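Local coordinates for ribosome hibernation protein YHBH (Vibrio cholerae serotype O1, PDB 4HEI) that probably binds the small subunit of the ribosome and inhibits translation in stationary phase, associating with 100S ribosome dimers as a hibernation factor, at residues A[12-15]-A[16-19]; A[65-69]-A[70-74]; A[23-26]-A[27-30]. All coordinates share one frame; numbering follows the deposited sequence.

Contact 1: A[12-15]-A[16-19]; sequences LTDS and MQDY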
loop_
_atom_site.group_PDB
_atom_site.type_symbol
_atom_site.label_atom_id
_atom_site.label_comp_id
_atom_site.label_asym_id
_atom_site.label_seq_id
_atom_site.Cartn_x
_atom_site.Cartn_y
_atom_site.Cartn_z
ATOM N N LEU A 12 10.075 0.216 -12.170
ATOM C CA LEU A 12 10.068 0.493 -10.737
ATOM C C LEU A 12 11.290 1.350 -10.396
ATOM O O LEU A 12 12.426 0.892 -10.503
ATOM C CB LEU A 12 10.105 -0.826 -9.958
ATOM C CG LEU A 12 9.907 -0.797 -8.440
ATOM C CD1 LEU A 12 8.543 -0.213 -8.101
ATOM C CD2 LEU A 12 10.020 -2.217 -7.898
ATOM N N THR A 13 11.050 2.595 -9.997
ATOM C CA THR A 13 12.132 3.518 -9.663
ATOM C C THR A 13 12.343 3.638 -8.163
ATOM O O THR A 13 11.477 3.264 -7.371
ATOM C CB THR A 13 11.844 4.932 -10.203
ATOM O OG1 THR A 13 10.677 5.455 -9.562
ATOM C CG2 THR A 13 11.608 4.895 -11.706
ATOM N N ASP A 14 13.495 4.167 -7.769
ATOM C CA ASP A 14 13.782 4.338 -6.353
ATOM C C ASP A 14 12.848 5.381 -5.761
ATOM O O ASP A 14 12.555 5.349 -4.569
ATOM C CB ASP A 14 15.235 4.757 -6.143
ATOM C CG ASP A 14 16.207 3.656 -6.499
ATOM O OD1 ASP A 14 16.036 2.532 -5.981
ATOM O OD2 ASP A 14 17.136 3.913 -7.291
ATOM N N SER A 15 12.383 6.303 -6.599
ATOM C CA SER A 15 11.461 7.335 -6.140
ATOM C C SER A 15 10.146 6.690 -5.722
ATOM O O SER A 15 9.571 7.053 -4.699
ATOM C CB SER A 15 11.201 8.366 -7.240
ATOM O OG SER A 15 10.211 9.294 -6.824
ATOM N N MET A 16 9.662 5.743 -6.522
ATOM C CA MET A 16 8.422 5.056 -6.197
ATOM C C MET A 16 8.596 4.322 -4.878
ATOM O O MET A 16 7.771 4.442 -3.975
ATOM C CB MET A 16 8.046 4.045 -7.287
ATOM C CG MET A 16 7.188 4.614 -8.398
ATOM S SD MET A 16 6.928 3.400 -9.707
ATOM C CE MET A 16 8.028 4.027 -10.952
ATOM N N GLN A 17 9.678 3.562 -4.771
ATOM C CA GLN A 17 9.931 2.815 -3.552
ATOM C C GLN A 17 10.086 3.746 -2.360
ATOM O O GLN A 17 9.521 3.488 -1.297
ATOM C CB GLN A 17 11.162 1.922 -3.726
ATOM C CG GLN A 17 10.898 0.778 -4.696
ATOM C CD GLN A 17 12.012 -0.245 -4.737
ATOM O OE1 GLN A 17 13.025 -0.054 -5.407
ATOM N NE2 GLN A 17 11.833 -1.339 -4.010
ATOM N N ASP A 18 10.832 4.834 -2.538
ATOM C CA ASP A 18 11.016 5.795 -1.452
ATOM C C ASP A 18 9.664 6.365 -1.032
ATOM O O ASP A 18 9.367 6.484 0.162
ATOM C CB ASP A 18 11.937 6.943 -1.881
ATOM C CG ASP A 18 13.379 6.502 -2.068
ATOM O OD1 ASP A 18 13.770 5.473 -1.484
ATOM O OD2 ASP A 18 14.128 7.197 -2.787
ATOM N N TYR A 19 8.847 6.714 -2.019
ATOM C CA TYR A 19 7.529 7.271 -1.751
ATOM C C TYR A 19 6.669 6.274 -0.986
ATOM O O TYR A 19 6.020 6.629 -0.001
ATOM C CB TYR A 19 6.835 7.647 -3.066
ATOM C CG TYR A 19 5.538 8.388 -2.871
ATOM C CD1 TYR A 19 5.528 9.685 -2.363
ATOM C CD2 TYR A 19 4.318 7.791 -3.178
ATOM C CE1 TYR A 19 4.337 10.368 -2.168
ATOM C CE2 TYR A 19 3.123 8.463 -2.983
ATOM C CZ TYR A 19 3.141 9.751 -2.478
ATOM O OH TYR A 19 1.964 10.422 -2.282
#
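Thr13 caps the first turn of helix 14-27, its OG1 accepting from Met16 N at 3.2 Å in a slightly bent bond. The hydroxyl reaches that amide because it stands between the backbone N and the carbonyl carbon of Thr13 (chi1 64°), which turns it forward over the open end of the helix. The first i to i+4 bond starts from the same residue: Gln17 N donates to Thr13 O at 3.2 Å, nearly straight at 171°. Tyr19 N repeats the pattern two residues on, donating to Ser15 O at 2.8 Å.

The Met16 side chain runs back beneath the cap. Its chain bends at the thioether (chi3 -105°), so the terminal methyl returns to the residues before the helix. The Met16 and Thr13 side chains cross at about a right angle, with Met16 CE 3.3 Å from Thr13 OG1 and 3.8 Å from Thr13 CG2. Leu12 CD1 lies 4.3 Å from Met16 SD, and Leu12 CG also packs on CG of Gln17, whose aliphatic part passes across it. Leu41 of strand 34-44 touches both Leu12 and Met16, placing this apolar patch against the sheet.

Ser15 directs its hydroxyl to helix 70-91, where OG is hydrogen-bonded to Tyr71 OH. The Tyr19 ring swings away from the cap and packs edge-to-face with the Tyr71 ring, so one tyrosine serves both residues. A threonine N-cap with apolar residues on the buried side is how this helix begins as the crossover of the beta-alpha-beta unit formed by strand 2-8, helix 14-27 and strand 34-44.

Contact 2: A[65-69]-A[70-74]; sequences ADDEN and MYAAI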
loop_
_atom_site.group_PDB
_atom_site.type_symbol
_atom_site.label_atom_id
_atom_site.label_comp_id
_atom_site.label_asym_id
_atom_site.label_seq_id
_atom_site.Cartn_x
_atom_site.Cartn_y
_atom_site.Cartn_z
ATOM N N ALA A 65 -5.844 0.149 -6.002
ATOM C CA ALA A 65 -6.258 1.479 -6.437
ATOM C C ALA A 65 -5.572 1.714 -7.777
ATOM O O ALA A 65 -4.453 1.243 -7.997
ATOM C CB ALA A 65 -5.830 2.540 -5.415
ATOM N N ASP A 66 -6.244 2.398 -8.698
ATOM C CA ASP A 66 -5.619 2.657 -9.988
ATOM C C ASP A 66 -5.786 4.108 -10.405
ATOM O O ASP A 66 -6.682 4.801 -9.927
ATOM C CB ASP A 66 -6.162 1.714 -11.073
ATOM C CG ASP A 66 -7.570 2.054 -11.507
ATOM O OD1 ASP A 66 -8.020 1.476 -12.519
ATOM O OD2 ASP A 66 -8.228 2.887 -10.853
ATOM N N ASP A 67 -4.910 4.557 -11.296
ATOM C CA ASP A 67 -4.929 5.938 -11.746
ATOM C C ASP A 67 -4.079 6.052 -13.005
ATOM O O ASP A 67 -3.364 5.116 -13.364
ATOM C CB ASP A 67 -4.350 6.809 -10.617
ATOM C CG ASP A 67 -4.599 8.289 -10.821
ATOM O OD1 ASP A 67 -3.832 8.937 -11.564
ATOM O OD2 ASP A 67 -5.573 8.793 -10.228
ATOM N N GLU A 68 -4.169 7.184 -13.697
ATOM C CA GLU A 68 -3.340 7.372 -14.877
ATOM C C GLU A 68 -1.920 7.658 -14.387
ATOM O O GLU A 68 -0.952 7.459 -15.121
ATOM C CB GLU A 68 -3.865 8.526 -15.745
ATOM C CG GLU A 68 -5.019 8.120 -16.668
ATOM C CD GLU A 68 -5.514 9.256 -17.546
ATOM O OE1 GLU A 68 -4.682 9.904 -18.216
ATOM O OE2 GLU A 68 -6.742 9.495 -17.575
ATOM N N ASN A 69 -1.803 8.112 -13.137
ATOM C CA ASN A 69 -0.495 8.403 -12.539
ATOM C C ASN A 69 -0.242 7.454 -11.359
ATOM O O ASN A 69 -1.063 7.349 -10.456
ATOM C CB ASN A 69 -0.441 9.858 -12.061
ATOM C CG ASN A 69 0.882 10.209 -11.406
ATOM O OD1 ASN A 69 1.078 9.981 -10.212
ATOM N ND2 ASN A 69 1.802 10.750 -12.192
ATOM N N MET A 70 0.899 6.772 -11.370
ATOM C CA MET A 70 1.230 5.809 -10.318
ATOM C C MET A 70 1.299 6.389 -8.908
ATOM O O MET A 70 0.838 5.770 -7.956
ATOM C CB MET A 70 2.547 5.099 -10.646
ATOM C CG MET A 70 2.920 3.988 -9.664
ATOM S SD MET A 70 1.635 2.712 -9.525
ATOM C CE MET A 70 1.988 1.749 -10.964
ATOM N N TYR A 71 1.864 7.579 -8.763
ATOM C CA TYR A 71 1.952 8.175 -7.439
ATOM C C TYR A 71 0.566 8.491 -6.906
ATOM O O TYR A 71 0.301 8.345 -5.713
ATOM C CB TYR A 71 2.834 9.424 -7.489
ATOM C CG TYR A 71 4.294 9.089 -7.691
ATOM C CD1 TYR A 71 5.127 8.829 -6.605
ATOM C CD2 TYR A 71 4.833 9.001 -8.971
ATOM C CE1 TYR A 71 6.458 8.490 -6.783
ATOM C CE2 TYR A 71 6.169 8.662 -9.166
ATOM C CZ TYR A 71 6.977 8.409 -8.070
ATOM O OH TYR A 71 8.294 8.078 -8.259
ATOM N N ALA A 72 -0.332 8.908 -7.794
ATOM C CA ALA A 72 -1.702 9.206 -7.400
ATOM C C ALA A 72 -2.386 7.884 -7.040
ATOM O O ALA A 72 -3.227 7.828 -6.143
ATOM C CB ALA A 72 -2.443 9.887 -8.545
ATOM N N ALA A 73 -2.023 6.824 -7.755
ATOM C CA ALA A 73 -2.592 5.503 -7.488
ATOM C C ALA A 73 -2.202 5.070 -6.076
ATOM O O ALA A 73 -3.032 4.578 -5.310
ATOM C CB ALA A 73 -2.077 4.492 -8.511
ATOM N N ILE A 74 -0.933 5.265 -5.733
ATOM C CA ILE A 74 -0.447 4.898 -4.411
ATOM C C ILE A 74 -1.163 5.698 -3.330
ATOM O O ILE A 74 -1.521 5.156 -2.289
ATOM C CB ILE A 74 1.077 5.111 -4.309
ATOM C CG1 ILE A 74 1.786 4.135 -5.256
ATOM C CG2 ILE A 74 1.548 4.898 -2.874
ATOM C CD1 ILE A 74 3.238 4.471 -5.503
#
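An Asx turn followed by an asparagine N-cap makes the tight connection from strand 59-67 to helix 70-91, the last strand and last helix of the beta-alpha-beta-beta-beta-alpha fold. Asn69 and Ala72 form the cap: Asn69 OD1 accepts from Ala72 N at 3.0 Å, with the donor in the plane of the amide and on a lone pair. With CG anti to the backbone N (chi1 179°), the side-chain carbonyl bends over the start of the helix, and OD1 lies 3.3 Å from Tyr71 CB, near the plane of the tyrosine ring at its edge. The main chain adds the first helical bond, Ala73 N to Asn69 O at 2.9 Å.

Strand segment 65-67 runs back alongside helix segment 70-74 at 153°, their axes 6.5 Å apart at the closest. Ala65 CB lies against Ala73 O, and Asp67 CB meets Ala73 CB at 3.9 Å. Met70 and Tyr71 lead away from the turn to pack on Met16 of helix 14-27.

Asp67 has two roles. Its carboxylate rests on the methyl of Ala72, and its OD1 fixes the residue that caps the helix, taking Asn69 N on its anti lone pair at 2.7 Å.

Contact 3: A[23-26]-A[27-30]; sequences KFDK and LERF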
loop_
_atom_site.group_PDB
_atom_site.type_symbol
_atom_site.label_atom_id
_atom_site.label_comp_id
_atom_site.label_asym_id
_atom_site.label_seq_id
_atom_site.Cartn_x
_atom_site.Cartn_y
_atom_site.Cartn_z
ATOM N N LYS A 23 4.997 6.751 2.808
ATOM C CA LYS A 23 3.589 6.596 3.167
ATOM C C LYS A 23 3.377 5.590 4.302
ATOM O O LYS A 23 2.577 5.828 5.206
ATOM C CB LYS A 23 2.778 6.148 1.943
ATOM C CG LYS A 23 2.924 7.048 0.725
ATOM C CD LYS A 23 2.295 8.417 0.942
ATOM C CE LYS A 23 0.785 8.315 1.040
ATOM N NZ LYS A 23 0.137 9.654 1.051
ATOM N N PHE A 24 4.085 4.465 4.253
ATOM C CA PHE A 24 3.943 3.442 5.280
ATOM C C PHE A 24 4.605 3.811 6.604
ATOM O O PHE A 24 4.148 3.393 7.667
ATOM C CB PHE A 24 4.445 2.098 4.750
ATOM C CG PHE A 24 3.425 1.379 3.918
ATOM C CD1 PHE A 24 2.426 0.623 4.527
ATOM C CD2 PHE A 24 3.413 1.513 2.535
ATOM C CE1 PHE A 24 1.429 0.013 3.767
ATOM C CE2 PHE A 24 2.419 0.909 1.768
ATOM C CZ PHE A 24 1.424 0.157 2.387
ATOM N N ASP A 25 5.646 4.636 6.553
ATOM C CA ASP A 25 6.276 5.076 7.791
ATOM C C ASP A 25 5.300 5.979 8.553
ATOM O O ASP A 25 5.274 5.969 9.781
ATOM C CB ASP A 25 7.584 5.828 7.518
ATOM C CG ASP A 25 8.746 4.890 7.264
ATOM O OD1 ASP A 25 8.621 3.692 7.585
ATOM O OD2 ASP A 25 9.791 5.354 6.761
ATOM N N LYS A 26 4.492 6.752 7.834
ATOM C CA LYS A 26 3.526 7.622 8.495
ATOM C C LYS A 26 2.411 6.773 9.086
ATOM O O LYS A 26 1.983 6.967 10.228
ATOM C CB LYS A 26 2.925 8.621 7.505
ATOM C CG LYS A 26 3.909 9.640 6.958
ATOM C CD LYS A 26 3.190 10.677 6.106
ATOM C CE LYS A 26 4.139 11.754 5.622
ATOM N NZ LYS A 26 4.794 12.455 6.761
ATOM N N LEU A 27 1.959 5.815 8.288
ATOM C CA LEU A 27 0.893 4.902 8.660
ATOM C C LEU A 27 1.147 4.109 9.946
ATOM O O LEU A 27 0.253 3.970 10.785
ATOM C CB LEU A 27 0.656 3.925 7.505
ATOM C CG LEU A 27 -0.555 3.005 7.604
ATOM C CD1 LEU A 27 -1.818 3.849 7.513
ATOM C CD2 LEU A 27 -0.522 1.982 6.480
ATOM N N GLU A 28 2.361 3.589 10.110
ATOM C CA GLU A 28 2.666 2.782 11.284
ATOM C C GLU A 28 2.567 3.540 12.607
ATOM O O GLU A 28 2.538 2.929 13.680
ATOM C CB GLU A 28 4.058 2.141 11.157
ATOM C CG GLU A 28 5.224 3.087 11.370
ATOM C CD GLU A 28 6.552 2.354 11.576
ATOM O OE1 GLU A 28 7.585 3.031 11.768
ATOM O OE2 GLU A 28 6.559 1.103 11.549
ATOM N N ARG A 29 2.515 4.868 12.543
ATOM C CA ARG A 29 2.409 5.655 13.771
ATOM C C ARG A 29 0.999 5.579 14.355
ATOM O O ARG A 29 0.803 5.778 15.549
ATOM C CB ARG A 29 2.782 7.112 13.505
ATOM C CG ARG A 29 4.227 7.330 13.106
ATOM C CD ARG A 29 5.184 6.826 14.173
ATOM N NE ARG A 29 6.564 7.127 13.821
ATOM C CZ ARG A 29 7.418 7.709 14.647
ATOM N NH1 ARG A 29 7.017 8.036 15.871
ATOM N NH2 ARG A 29 8.652 7.985 14.244
ATOM N N PHE A 30 0.023 5.278 13.505
ATOM C CA PHE A 30 -1.367 5.186 13.941
ATOM C C PHE A 30 -1.839 3.749 14.116
ATOM O O PHE A 30 -2.760 3.476 14.887
ATOM C CB PHE A 30 -2.256 5.905 12.936
ATOM C CG PHE A 30 -2.034 7.380 12.903
ATOM C CD1 PHE A 30 -2.576 8.195 13.892
ATOM C CD2 PHE A 30 -1.248 7.954 11.916
ATOM C CE1 PHE A 30 -2.333 9.566 13.897
ATOM C CE2 PHE A 30 -0.999 9.325 11.911
ATOM C CZ PHE A 30 -1.544 10.133 12.909
HETATM O O HOH W 1 7.256 5.873 11.474
HETATM O O HOH W 2 9.679 2.694 10.090
#
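Leu27 packs beside Phe24 late in helix 14-27, the two side chains pointing the same way into the protein. Leu27 CD2 lies 3.8 Å from Phe24 CD1 and nearly as close to CE1, approaching the ring obliquely. The leucine's CG stands anti to its backbone N (chi1 -172°), which sets the CD2 methyl against the aromatic ring. Both side chains touch Leu54 of strand 47-56; Phe24 also reaches Leu81 and Leu27 reaches Val82 and Leu85 of helix 70-91. The pair therefore belongs to the core between the helices and the sheet, in the part of the beta-alpha-beta unit that leads on toward strand 34-44.

Lys26 takes part chiefly through its backbone. Up to Leu27 and Glu28 the bonds are i to i+4, with Glu28 N donating to Phe24 O at 3.0 Å; the next amide, Arg29 N, instead donates three residues back to Lys26 O at 3.2 Å, from well above the carbonyl plane. The Phe30 ring turns back obliquely to the same oxygen.

On the outer side, two waters link the polar side chains. One donates to Asp25 O (2.6 Å) and to Glu28 OE1, and accepts from Arg29 NE (2.7 Å) in the guanidinium plane. The other donates to both Asp25 OD1 and Glu28 OE1, whose like charges stand 4.4 Å apart and would probably be eased by this shared water.

Overall arrangement
Contacts 1 and 3 both use helix 14-27, contact 1 at its capped start and contact 3 further along, with centres about 17 Å apart. Contact 2 begins helix 70-91, its centre about 13 Å from that of contact 1, and the two helix starts touch directly: Ser15 OG lies 2.7 Å from Tyr71 OH. Contacts 2 and 3 do not touch, their centres being about 19 Å and their nearest atoms about 4 Å apart; Asp75, next after segment 70-74, is salt-bridged to Lys23 of contact 3. Bound cobalt(III) ions lie about 10 Å from the Ala65 side chain and about 12 Å from that of Phe24; His62 and His64 form a cobalt site on strand 59-67.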